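Local coordinates for protein japanin (Rhipicephalus appendiculatus, PDB 4BQU) that blocks the differentiation of host dendritic cells from monocytes, steering the response to the tick away from inflammation, and holds one cholesterol molecule in its pocket, at residues 4-9 / 100-105; 10-15 / 29-34; 43-48 / 61-66. One frame throughout, in Å; residues are numbered along the deposited sequence.

Contact 1. Residues 4-9 / 100-105; sequences MPAINT and DFLLLS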
loop_
_atom_site.group_PDB
_atom_site.type_symbol
_atom_site.label_atom_id
_atom_site.label_comp_id
_atom_site.label_asym_id
_atom_site.label_seq_id
_atom_site.Cartn_x
_atom_site.Cartn_y
_atom_site.Cartn_z
ATOM N N MET A 4 9.229 -2.063 11.067
ATOM C CA MET A 4 8.445 -1.097 10.307
ATOM C C MET A 4 7.646 -2.005 9.344
ATOM O O MET A 4 8.178 -3.042 8.915
ATOM C CB MET A 4 9.337 0.010 9.669
ATOM C CG MET A 4 9.603 -0.121 8.211
ATOM S SD MET A 4 8.452 0.785 7.197
ATOM C CE MET A 4 9.320 0.982 5.886
ATOM N N PRO A 5 6.359 -1.710 9.096
ATOM C CA PRO A 5 5.503 -2.678 8.370
ATOM C C PRO A 5 5.960 -3.147 6.979
ATOM O O PRO A 5 5.767 -4.306 6.649
ATOM C CB PRO A 5 4.154 -1.959 8.289
ATOM C CG PRO A 5 4.161 -1.044 9.384
ATOM C CD PRO A 5 5.553 -0.597 9.627
ATOM N N ALA A 6 6.592 -2.298 6.195
ATOM C CA ALA A 6 7.035 -2.684 4.851
ATOM C C ALA A 6 8.040 -3.836 4.834
ATOM O O ALA A 6 8.088 -4.581 3.858
ATOM C CB ALA A 6 7.629 -1.494 4.126
ATOM N N ILE A 7 8.816 -4.004 5.906
ATOM C CA ILE A 7 9.814 -5.087 5.996
ATOM C C ILE A 7 9.404 -6.183 6.989
ATOM O O ILE A 7 10.121 -7.181 7.094
ATOM C CB ILE A 7 11.238 -4.502 6.285
ATOM C CG1 ILE A 7 11.283 -3.662 7.565
ATOM C CG2 ILE A 7 11.685 -3.670 5.091
ATOM C CD1 ILE A 7 12.539 -3.612 8.203
ATOM N N ASN A 8 8.231 -6.042 7.671
ATOM C CA ASN A 8 7.696 -7.072 8.574
ATOM C C ASN A 8 6.869 -8.086 7.792
ATOM O O ASN A 8 6.507 -7.847 6.639
ATOM C CB ASN A 8 6.856 -6.476 9.680
ATOM C CG ASN A 8 7.583 -5.482 10.529
ATOM O OD1 ASN A 8 8.828 -5.462 10.584
ATOM N ND2 ASN A 8 6.808 -4.625 11.212
ATOM N N THR A 9 6.552 -9.223 8.444
ATOM C CA THR A 9 5.877 -10.348 7.808
ATOM C C THR A 9 4.367 -10.252 7.676
ATOM O O THR A 9 3.787 -11.047 6.954
ATOM C CB THR A 9 6.226 -11.637 8.538
ATOM O OG1 THR A 9 5.694 -11.552 9.865
ATOM C CG2 THR A 9 7.759 -11.898 8.548
ATOM N N ASP A 100 0.916 -1.662 12.942
ATOM C CA ASP A 100 -0.295 -1.944 12.198
ATOM C C ASP A 100 -0.675 -0.925 11.119
ATOM O O ASP A 100 -1.709 -1.096 10.495
ATOM C CB ASP A 100 -1.435 -2.147 13.212
ATOM C CG ASP A 100 -1.133 -3.293 14.179
ATOM O OD1 ASP A 100 -0.871 -4.420 13.707
ATOM O OD2 ASP A 100 -1.067 -3.041 15.395
ATOM N N PHE A 101 0.141 0.074 10.847
ATOM C CA PHE A 101 -0.146 1.010 9.744
ATOM C C PHE A 101 1.111 1.639 9.184
ATOM O O PHE A 101 2.122 1.744 9.881
ATOM C CB PHE A 101 -1.184 2.084 10.119
ATOM C CG PHE A 101 -0.616 3.348 10.699
ATOM C CD1 PHE A 101 -0.306 3.434 12.051
ATOM C CD2 PHE A 101 -0.405 4.465 9.900
ATOM C CE1 PHE A 101 0.262 4.609 12.585
ATOM C CE2 PHE A 101 0.142 5.634 10.435
ATOM C CZ PHE A 101 0.466 5.700 11.776
ATOM N N LEU A 102 1.012 2.079 7.925
ATOM C CA LEU A 102 2.083 2.727 7.172
ATOM C C LEU A 102 1.467 3.779 6.240
ATOM O O LEU A 102 0.542 3.465 5.473
ATOM C CB LEU A 102 2.843 1.660 6.355
ATOM C CG LEU A 102 3.952 2.155 5.446
ATOM C CD1 LEU A 102 5.031 2.860 6.224
ATOM C CD2 LEU A 102 4.548 1.015 4.618
ATOM N N LEU A 103 1.962 5.032 6.338
ATOM C CA LEU A 103 1.530 6.153 5.505
ATOM C C LEU A 103 2.720 6.572 4.634
ATOM O O LEU A 103 3.763 6.979 5.153
ATOM C CB LEU A 103 1.003 7.303 6.395
ATOM C CG LEU A 103 0.463 8.544 5.633
ATOM C CD1 LEU A 103 -0.642 8.170 4.654
ATOM C CD2 LEU A 103 -0.017 9.600 6.588
ATOM N N LEU A 104 2.591 6.380 3.307
ATOM C CA LEU A 104 3.640 6.692 2.338
ATOM C C LEU A 104 3.219 7.865 1.481
ATOM O O LEU A 104 2.033 8.033 1.234
ATOM C CB LEU A 104 3.896 5.494 1.410
ATOM C CG LEU A 104 4.377 4.190 2.038
ATOM C CD1 LEU A 104 4.522 3.137 0.990
ATOM C CD2 LEU A 104 5.699 4.385 2.814
ATOM N N SER A 105 4.192 8.641 0.992
ATOM C CA SER A 105 3.960 9.771 0.087
ATOM C C SER A 105 4.881 9.668 -1.102
ATOM O O SER A 105 5.966 9.121 -0.993
ATOM C CB SER A 105 4.255 11.102 0.772
ATOM O OG SER A 105 3.093 11.589 1.412
#
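The carbonyl oxygen of F101 meets the ring of P5 where the N-terminal run of a lipocalin, ahead of its first barrel strand, passes across strand 101-106. P5 CG comes to 3.5 Å from F101 O, the nearest approach between the two segments. The ring of F101 goes the other way, out of the barrel, where it packs on I130 of helix 128-137.

L102 is the main contributor from the strand, matched by P5 across from it. It points inward, toward residues 4-6, and each of its parts has its own neighbour. Near the backbone, L102 CB lies 4.3 Å from P5 CG. Further out, CG stands anti to the backbone N (chi1 177°), and this carries both methyls toward the N-terminal run. L102 CD1 sits 4.1 Å from M4 SD, with the bent methionine chain crossing the leucine at a slant. L102 CD2 takes A6 CB at 4.0 Å, and the A6 side chain in turn lies about 4 Å, nearest atoms, from the bound cholesterol, so this run lies beside the sterol as well as the strand.

L103 turns outward again, to T133 and I137 of the same helix. The side-chain contacts are all apolar; the one polar atom met is F101 O, against the proline ring. The run holds its own shape through its backbone, which turns back on itself so that I7 N donates to M4 O at 3.2 Å.

Contact 2. Residues 10-15 / 29-34; sequences QTLYLA and VKTRYL. With NAG (2-acetamido-2-deoxy-beta-D-glucopyranose), chain J; EDO (1,2-ethanediol), chain H.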
loop_
_atom_site.group_PDB
_atom_site.type_symbol
_atom_site.label_atom_id
_atom_site.label_comp_id
_atom_site.label_asym_id
_atom_site.label_seq_id
_atom_site.Cartn_x
_atom_site.Cartn_y
_atom_site.Cartn_z
ATOM N N GLN A 10 3.729 -9.288 8.329
ATOM C CA GLN A 10 2.279 -9.153 8.279
ATOM C C GLN A 10 1.821 -8.561 6.951
ATOM O O GLN A 10 2.519 -7.742 6.356
ATOM C CB GLN A 10 1.752 -8.303 9.459
ATOM C CG GLN A 10 2.051 -8.880 10.836
ATOM C CD GLN A 10 1.634 -7.902 11.906
ATOM O OE1 GLN A 10 2.469 -7.201 12.500
ATOM N NE2 GLN A 10 0.325 -7.791 12.135
ATOM N N THR A 11 0.657 -9.020 6.464
ATOM C CA THR A 11 0.069 -8.502 5.238
ATOM C C THR A 11 -0.455 -7.088 5.504
ATOM O O THR A 11 -0.938 -6.798 6.600
ATOM C CB THR A 11 -1.049 -9.444 4.759
ATOM O OG1 THR A 11 -0.490 -10.744 4.552
ATOM C CG2 THR A 11 -1.760 -8.927 3.480
ATOM N N LEU A 12 -0.383 -6.229 4.496
ATOM C CA LEU A 12 -0.903 -4.861 4.565
ATOM C C LEU A 12 -1.930 -4.672 3.477
ATOM O O LEU A 12 -1.708 -5.045 2.335
ATOM C CB LEU A 12 0.172 -3.805 4.384
ATOM C CG LEU A 12 1.333 -3.839 5.334
ATOM C CD1 LEU A 12 2.535 -3.065 4.744
ATOM C CD2 LEU A 12 0.906 -3.360 6.731
ATOM N N TYR A 13 -2.967 -3.964 3.813
ATOM C CA TYR A 13 -4.107 -3.694 2.978
ATOM C C TYR A 13 -4.184 -2.205 2.722
ATOM O O TYR A 13 -4.031 -1.417 3.657
ATOM C CB TYR A 13 -5.376 -4.155 3.731
ATOM C CG TYR A 13 -5.388 -5.645 4.013
ATOM C CD1 TYR A 13 -4.733 -6.169 5.120
ATOM C CD2 TYR A 13 -6.023 -6.532 3.155
ATOM C CE1 TYR A 13 -4.690 -7.551 5.352
ATOM C CE2 TYR A 13 -6.033 -7.906 3.404
ATOM C CZ TYR A 13 -5.341 -8.419 4.488
ATOM O OH TYR A 13 -5.384 -9.785 4.737
ATOM N N LEU A 14 -4.455 -1.816 1.479
ATOM C CA LEU A 14 -4.586 -0.407 1.111
ATOM C C LEU A 14 -5.908 0.084 1.717
ATOM O O LEU A 14 -6.954 -0.489 1.408
ATOM C CB LEU A 14 -4.625 -0.292 -0.413
ATOM C CG LEU A 14 -4.815 1.098 -1.037
ATOM C CD1 LEU A 14 -3.740 2.071 -0.605
ATOM C CD2 LEU A 14 -4.839 0.987 -2.510
ATOM N N ALA A 15 -5.828 1.053 2.667
ATOM C CA ALA A 15 -6.972 1.660 3.351
ATOM C C ALA A 15 -7.368 3.035 2.801
ATOM O O ALA A 15 -8.508 3.463 2.984
ATOM C CB ALA A 15 -6.678 1.784 4.827
ATOM N N VAL A 29 -6.681 -4.330 -2.913
ATOM C CA VAL A 29 -5.222 -4.191 -2.949
ATOM C C VAL A 29 -4.575 -4.575 -1.597
ATOM O O VAL A 29 -4.978 -4.110 -0.534
ATOM C CB VAL A 29 -4.775 -2.794 -3.441
ATOM C CG1 VAL A 29 -3.251 -2.674 -3.434
ATOM C CG2 VAL A 29 -5.342 -2.509 -4.827
ATOM N N LYS A 30 -3.576 -5.456 -1.666
ATOM C CA LYS A 30 -2.812 -5.857 -0.503
ATOM C C LYS A 30 -1.419 -6.318 -0.925
ATOM O O LYS A 30 -1.179 -6.595 -2.088
ATOM C CB LYS A 30 -3.506 -6.931 0.314
ATOM C CG LYS A 30 -3.700 -8.273 -0.435
ATOM C CD LYS A 30 -4.454 -9.277 0.378
ATOM C CE LYS A 30 -4.643 -10.544 -0.394
ATOM N NZ LYS A 30 -5.416 -11.536 0.370
ATOM N N THR A 31 -0.508 -6.363 0.023
ATOM C CA THR A 31 0.819 -6.841 -0.156
ATOM C C THR A 31 1.164 -7.880 0.906
ATOM O O THR A 31 1.136 -7.562 2.097
ATOM C CB THR A 31 1.837 -5.644 -0.152
ATOM O OG1 THR A 31 3.157 -6.176 -0.169
ATOM C CG2 THR A 31 1.701 -4.727 1.032
ATOM N N ARG A 32 1.580 -9.081 0.491
ATOM C CA ARG A 32 2.050 -10.095 1.426
ATOM C C ARG A 32 3.566 -10.156 1.450
ATOM O O ARG A 32 4.198 -9.968 0.429
ATOM C CB ARG A 32 1.571 -11.489 1.044
ATOM C CG ARG A 32 0.102 -11.690 1.023
ATOM C CD ARG A 32 -0.173 -13.187 1.088
ATOM N NE ARG A 32 -1.601 -13.490 1.112
ATOM C CZ ARG A 32 -2.297 -14.121 0.167
ATOM N NH1 ARG A 32 -1.706 -14.530 -0.951
ATOM N NH2 ARG A 32 -3.601 -14.336 0.329
ATOM N N TYR A 33 4.131 -10.528 2.594
ATOM C CA TYR A 33 5.558 -10.786 2.745
ATOM C C TYR A 33 5.840 -12.152 2.148
ATOM O O TYR A 33 5.140 -13.114 2.489
ATOM C CB TYR A 33 5.922 -10.821 4.240
ATOM C CG TYR A 33 7.353 -11.253 4.526
ATOM C CD1 TYR A 33 8.379 -10.328 4.598
ATOM C CD2 TYR A 33 7.662 -12.580 4.784
ATOM C CE1 TYR A 33 9.696 -10.714 4.846
ATOM C CE2 TYR A 33 8.987 -12.986 4.973
ATOM C CZ TYR A 33 9.993 -12.044 5.033
ATOM O OH TYR A 33 11.294 -12.397 5.270
ATOM N N LEU A 34 6.856 -12.257 1.270
ATOM C CA LEU A 34 7.228 -13.544 0.692
ATOM C C LEU A 34 8.517 -14.018 1.308
ATOM O O LEU A 34 8.544 -15.088 1.913
ATOM C CB LEU A 34 7.383 -13.469 -0.822
ATOM C CG LEU A 34 6.176 -12.979 -1.595
ATOM C CD1 LEU A 34 6.428 -13.066 -3.070
ATOM C CD2 LEU A 34 4.931 -13.812 -1.242
HETATM C C1 NAG J . 11.363 -15.925 -2.649
HETATM C C2 NAG J . 10.262 -15.282 -3.488
HETATM C C3 NAG J . 10.486 -15.528 -4.982
HETATM C C4 NAG J . 11.960 -15.399 -5.384
HETATM C C5 NAG J . 12.914 -16.063 -4.387
HETATM C C6 NAG J . 14.371 -15.747 -4.619
HETATM C C7 NAG J . 8.521 -17.022 -2.991
HETATM C C8 NAG J . 7.391 -17.273 -2.037
HETATM N N2 NAG J . 8.930 -15.729 -3.098
HETATM O O3 NAG J . 9.707 -14.562 -5.680
HETATM O O4 NAG J . 12.116 -16.032 -6.650
HETATM O O5 NAG J . 12.652 -15.571 -3.071
HETATM O O6 NAG J . 15.038 -15.458 -3.382
HETATM O O7 NAG J . 9.022 -17.930 -3.647
HETATM C C1 EDO H . -3.200 -12.528 4.754
HETATM O O1 EDO H . -2.019 -13.100 4.256
HETATM C C2 EDO H . -4.344 -12.936 3.855
HETATM O O2 EDO H . -4.103 -12.444 2.565
HETATM O O HOH W 1 2.255 -11.365 4.698
HETATM O O HOH W 2 -7.324 -2.958 -0.243
#
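Two neighbouring antiparallel strands of the barrel wall, 12-18 and 29-37, meet here, with L12 opposite T31 and Y13 opposite K30. The L12/T31 pair is hydrogen-bonded in both directions: L12 N gives to T31 O at 3.1 Å, and T31 N returns to L12 O at 2.9 Å. Two residues on, L14 N donates to V29 O (3.1 Å), and a water that donates to both V29 O and L14 O spans the same pair.

On the inner face, L12 and T31 lie side by side, CB against CG2, while L14 sets CB and CD2 against V29 CB. W117 packs on L12, L14 and V29. This is the inside of the lipocalin calyx, and V29 and T31 both touch the cholesterol. The T31 hydroxyl is not left bare in that greasy lining: OG1 bonds S44 O of the next strand and also receives R43 NE.

The outer face is polar. K30 places CG between its backbone N and carbonyl carbon (chi1 64°) and then runs out extended alongside Y13, K30 CD resting 3.7 Å from Y13 CE2. An ethanediol, probably from the crystallisation liquor, sits beyond them. Its O2 accepts from K30 NZ at 2.7 Å and also from R32 NE and NH2, lying at the guanidinium edge; its O1 is hydrogen-bonded to T11 OG1 and also accepts from R32 NE. A second water joins the same T11 OG1 to the backbone, accepting from Y33 N at 2.9 Å.

Contact 3. Residues 43-48 / 61-66; sequences RSLIYV and GAFQVK. With CLR (cholesterol), chain F.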
loop_
_atom_site.group_PDB
_atom_site.type_symbol
_atom_site.label_atom_id
_atom_site.label_comp_id
_atom_site.label_asym_id
_atom_site.label_seq_id
_atom_site.Cartn_x
_atom_site.Cartn_y
_atom_site.Cartn_z
ATOM N N ARG A 43 8.057 -8.794 -1.429
ATOM C CA ARG A 43 6.645 -8.820 -1.122
ATOM C C ARG A 43 5.899 -9.048 -2.436
ATOM O O ARG A 43 6.463 -8.890 -3.512
ATOM C CB ARG A 43 6.174 -7.517 -0.503
ATOM C CG ARG A 43 6.923 -7.045 0.735
ATOM C CD ARG A 43 6.214 -5.834 1.357
ATOM N NE ARG A 43 5.009 -6.232 2.084
ATOM C CZ ARG A 43 4.966 -6.652 3.339
ATOM N NH1 ARG A 43 6.065 -6.666 4.081
ATOM N NH2 ARG A 43 3.806 -7.032 3.879
ATOM N N SER A 44 4.634 -9.442 -2.338
ATOM C CA SER A 44 3.766 -9.576 -3.494
ATOM C C SER A 44 2.807 -8.404 -3.454
ATOM O O SER A 44 2.547 -7.866 -2.380
ATOM C CB SER A 44 2.955 -10.862 -3.412
ATOM O OG SER A 44 2.017 -10.769 -2.357
ATOM N N LEU A 45 2.305 -7.981 -4.614
ATOM C CA LEU A 45 1.223 -7.018 -4.680
ATOM C C LEU A 45 0.083 -7.821 -5.269
ATOM O O LEU A 45 0.161 -8.259 -6.424
ATOM C CB LEU A 45 1.441 -5.761 -5.503
ATOM C CG LEU A 45 0.286 -4.781 -5.228
ATOM C CD1 LEU A 45 0.614 -3.806 -4.117
ATOM C CD2 LEU A 45 -0.082 -4.061 -6.392
ATOM N N ILE A 46 -0.945 -8.066 -4.430
ATOM C CA ILE A 46 -2.116 -8.806 -4.849
ATOM C C ILE A 46 -3.229 -7.770 -5.092
ATOM O O ILE A 46 -3.453 -6.910 -4.232
ATOM C CB ILE A 46 -2.544 -9.838 -3.773
ATOM C CG1 ILE A 46 -1.377 -10.695 -3.239
ATOM C CG2 ILE A 46 -3.663 -10.745 -4.316
ATOM C CD1 ILE A 46 -0.720 -11.523 -4.251
ATOM N N TYR A 47 -3.964 -7.905 -6.216
ATOM C CA TYR A 47 -5.092 -7.045 -6.537
ATOM C C TYR A 47 -6.108 -7.856 -7.328
ATOM O O TYR A 47 -5.781 -8.908 -7.884
ATOM C CB TYR A 47 -4.669 -5.774 -7.268
ATOM C CG TYR A 47 -3.909 -6.018 -8.558
ATOM C CD1 TYR A 47 -2.547 -6.309 -8.544
ATOM C CD2 TYR A 47 -4.554 -5.977 -9.789
ATOM C CE1 TYR A 47 -1.850 -6.565 -9.719
ATOM C CE2 TYR A 47 -3.862 -6.208 -10.978
ATOM C CZ TYR A 47 -2.506 -6.494 -10.942
ATOM O OH TYR A 47 -1.801 -6.739 -12.110
ATOM N N VAL A 48 -7.345 -7.385 -7.353
ATOM C CA VAL A 48 -8.428 -8.043 -8.057
ATOM C C VAL A 48 -8.961 -7.102 -9.144
ATOM O O VAL A 48 -9.178 -5.910 -8.904
ATOM C CB VAL A 48 -9.512 -8.519 -7.059
ATOM C CG1 VAL A 48 -10.719 -9.048 -7.779
ATOM C CG2 VAL A 48 -8.946 -9.593 -6.138
ATOM N N GLY A 61 1.717 -9.709 -8.551
ATOM C CA GLY A 61 3.014 -9.298 -9.076
ATOM C C GLY A 61 3.978 -9.103 -7.925
ATOM O O GLY A 61 3.534 -8.776 -6.831
ATOM N N ALA A 62 5.276 -9.343 -8.118
ATOM C CA ALA A 62 6.257 -9.180 -7.040
ATOM C C ALA A 62 7.059 -7.890 -7.140
ATOM O O ALA A 62 7.221 -7.306 -8.206
ATOM C CB ALA A 62 7.203 -10.370 -6.987
ATOM N N PHE A 63 7.554 -7.456 -5.997
ATOM C CA PHE A 63 8.411 -6.276 -5.873
ATOM C C PHE A 63 9.262 -6.426 -4.621
ATOM O O PHE A 63 8.912 -7.195 -3.731
ATOM C CB PHE A 63 7.569 -4.979 -5.811
ATOM C CG PHE A 63 6.711 -4.806 -4.576
ATOM C CD1 PHE A 63 5.445 -5.362 -4.509
ATOM C CD2 PHE A 63 7.114 -3.982 -3.545
ATOM C CE1 PHE A 63 4.636 -5.168 -3.384
ATOM C CE2 PHE A 63 6.306 -3.772 -2.447
ATOM C CZ PHE A 63 5.060 -4.356 -2.373
ATOM N N GLN A 64 10.359 -5.679 -4.546
ATOM C CA GLN A 64 11.240 -5.726 -3.384
ATOM C C GLN A 64 11.356 -4.379 -2.746
ATOM O O GLN A 64 11.266 -3.371 -3.428
ATOM C CB GLN A 64 12.640 -6.229 -3.779
ATOM C CG GLN A 64 12.618 -7.538 -4.539
ATOM C CD GLN A 64 14.003 -8.035 -4.784
ATOM O OE1 GLN A 64 14.574 -8.772 -3.981
ATOM N NE2 GLN A 64 14.576 -7.636 -5.890
ATOM N N VAL A 65 11.558 -4.362 -1.429
ATOM C CA VAL A 65 11.743 -3.130 -0.707
ATOM C C VAL A 65 12.974 -3.206 0.166
ATOM O O VAL A 65 13.312 -4.278 0.672
ATOM C CB VAL A 65 10.497 -2.649 0.083
ATOM C CG1 VAL A 65 9.302 -2.538 -0.827
ATOM C CG2 VAL A 65 10.196 -3.537 1.280
ATOM N N LYS A 66 13.675 -2.054 0.264
ATOM C CA LYS A 66 14.806 -1.867 1.147
ATOM C C LYS A 66 14.492 -0.707 2.095
ATOM O O LYS A 66 13.969 0.312 1.658
ATOM C CB LYS A 66 16.068 -1.547 0.366
ATOM C CG LYS A 66 17.340 -1.857 1.119
ATOM C CD LYS A 66 18.558 -1.309 0.381
ATOM C CE LYS A 66 19.767 -1.351 1.280
ATOM N NZ LYS A 66 21.040 -1.073 0.571
HETATM C C1 CLR F . -4.083 0.703 -6.618
HETATM C C2 CLR F . -5.424 1.126 -7.230
HETATM C C3 CLR F . -5.999 2.337 -6.509
HETATM C C4 CLR F . -5.003 3.485 -6.515
HETATM C C5 CLR F . -3.650 3.072 -5.979
HETATM C C6 CLR F . -3.057 3.790 -5.034
HETATM C C7 CLR F . -1.730 3.469 -4.427
HETATM C C8 CLR F . -0.905 2.525 -5.294
HETATM C C9 CLR F . -1.791 1.353 -5.754
HETATM C C10 CLR F . -3.021 1.821 -6.605
HETATM C C11 CLR F . -0.958 0.258 -6.442
HETATM C C12 CLR F . 0.273 -0.186 -5.647
HETATM C C13 CLR F . 1.200 0.984 -5.261
HETATM C C14 CLR F . 0.303 1.991 -4.507
HETATM C C15 CLR F . 1.308 2.976 -3.899
HETATM C C16 CLR F . 2.484 2.072 -3.492
HETATM C C17 CLR F . 2.258 0.701 -4.160
HETATM C C18 CLR F . 1.862 1.590 -6.512
HETATM C C19 CLR F . -2.622 2.147 -8.062
HETATM C C20 CLR F . 3.590 0.008 -4.514
HETATM C C21 CLR F . 3.429 -1.389 -5.091
HETATM C C22 CLR F . 4.533 -0.051 -3.300
HETATM C C23 CLR F . 3.975 -0.654 -2.005
HETATM C C24 CLR F . 5.026 -0.639 -0.881
HETATM C C25 CLR F . 4.623 -1.001 0.564
HETATM C C26 CLR F . 3.157 -1.180 0.782
HETATM C C27 CLR F . 5.409 -2.095 1.222
HETATM O O1 CLR F . -7.215 2.739 -7.153
#
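The ring of F63 is sandwiched between R43 and the bound cholesterol. R43 CB stands over one face, offset toward the rim, in a CH-pi contact 4.2 Å from the ring centroid. Cholesterol C21 lies over the centre of the opposite face. The ring gets there because CG sits between backbone N and carbonyl carbon (chi1 67°), swinging the phenyl back across strand 43-48 until F63 CE1 is 3.9 Å from L45 CB. L45 then continues the sterol contact, L45 CD1 lying 3.8 Å from cholesterol C21.

R43 is bent at chi3, and its CD passes 3.8 Å from cholesterol C27. The buried guanidinium is well supplied with acceptors: NE bonds T31 OG1, NH1 bonds both A6 O and N8 O, and NH2 bonds Q10 O, which would be expected to balance much of the cost of burying a charge beside the sterol tail.

The other face is much thinner. S44 and A62 form the non-hydrogen-bonded pair there, and their small side chains bury little against each other. A62 is partly exposed, and across the two strands A62 CB comes nearest to R43 O, at 3.8 Å. Between the two faces the backbones are bonded both ways at R43/F63 and at L45/G61, where L45 N reaches G61 O at 2.7 Å, nearly straight. Strands 40-49 and 57-66 form a beta hairpin of the lipocalin barrel, lining its ligand pocket with one face and looking outward with the other.

Overall arrangement
All three contacts border the cholesterol pocket, but they build it differently. Contacts 2 and 3 are strand pairings in one continuous stretch of barrel wall, joined because strands 29-37 and 40-49 are themselves neighbours: K30 O probably accepts a hydrogen bond from I46 N at 2.8 Å. Contact 1 lacks such pairing; a loop lies against a strand through apolar side chains, and P5 CB packs on L12 CD2 of contact 2. Contacts 1 and 3 are buried, whereas contact 2 has a polar outer side reaching the surface. The charged group of contact 3 is the one that reaches into segments of both others. Along the chain, contacts 2 and 3 follow one another inside the long loop closed by contact 1.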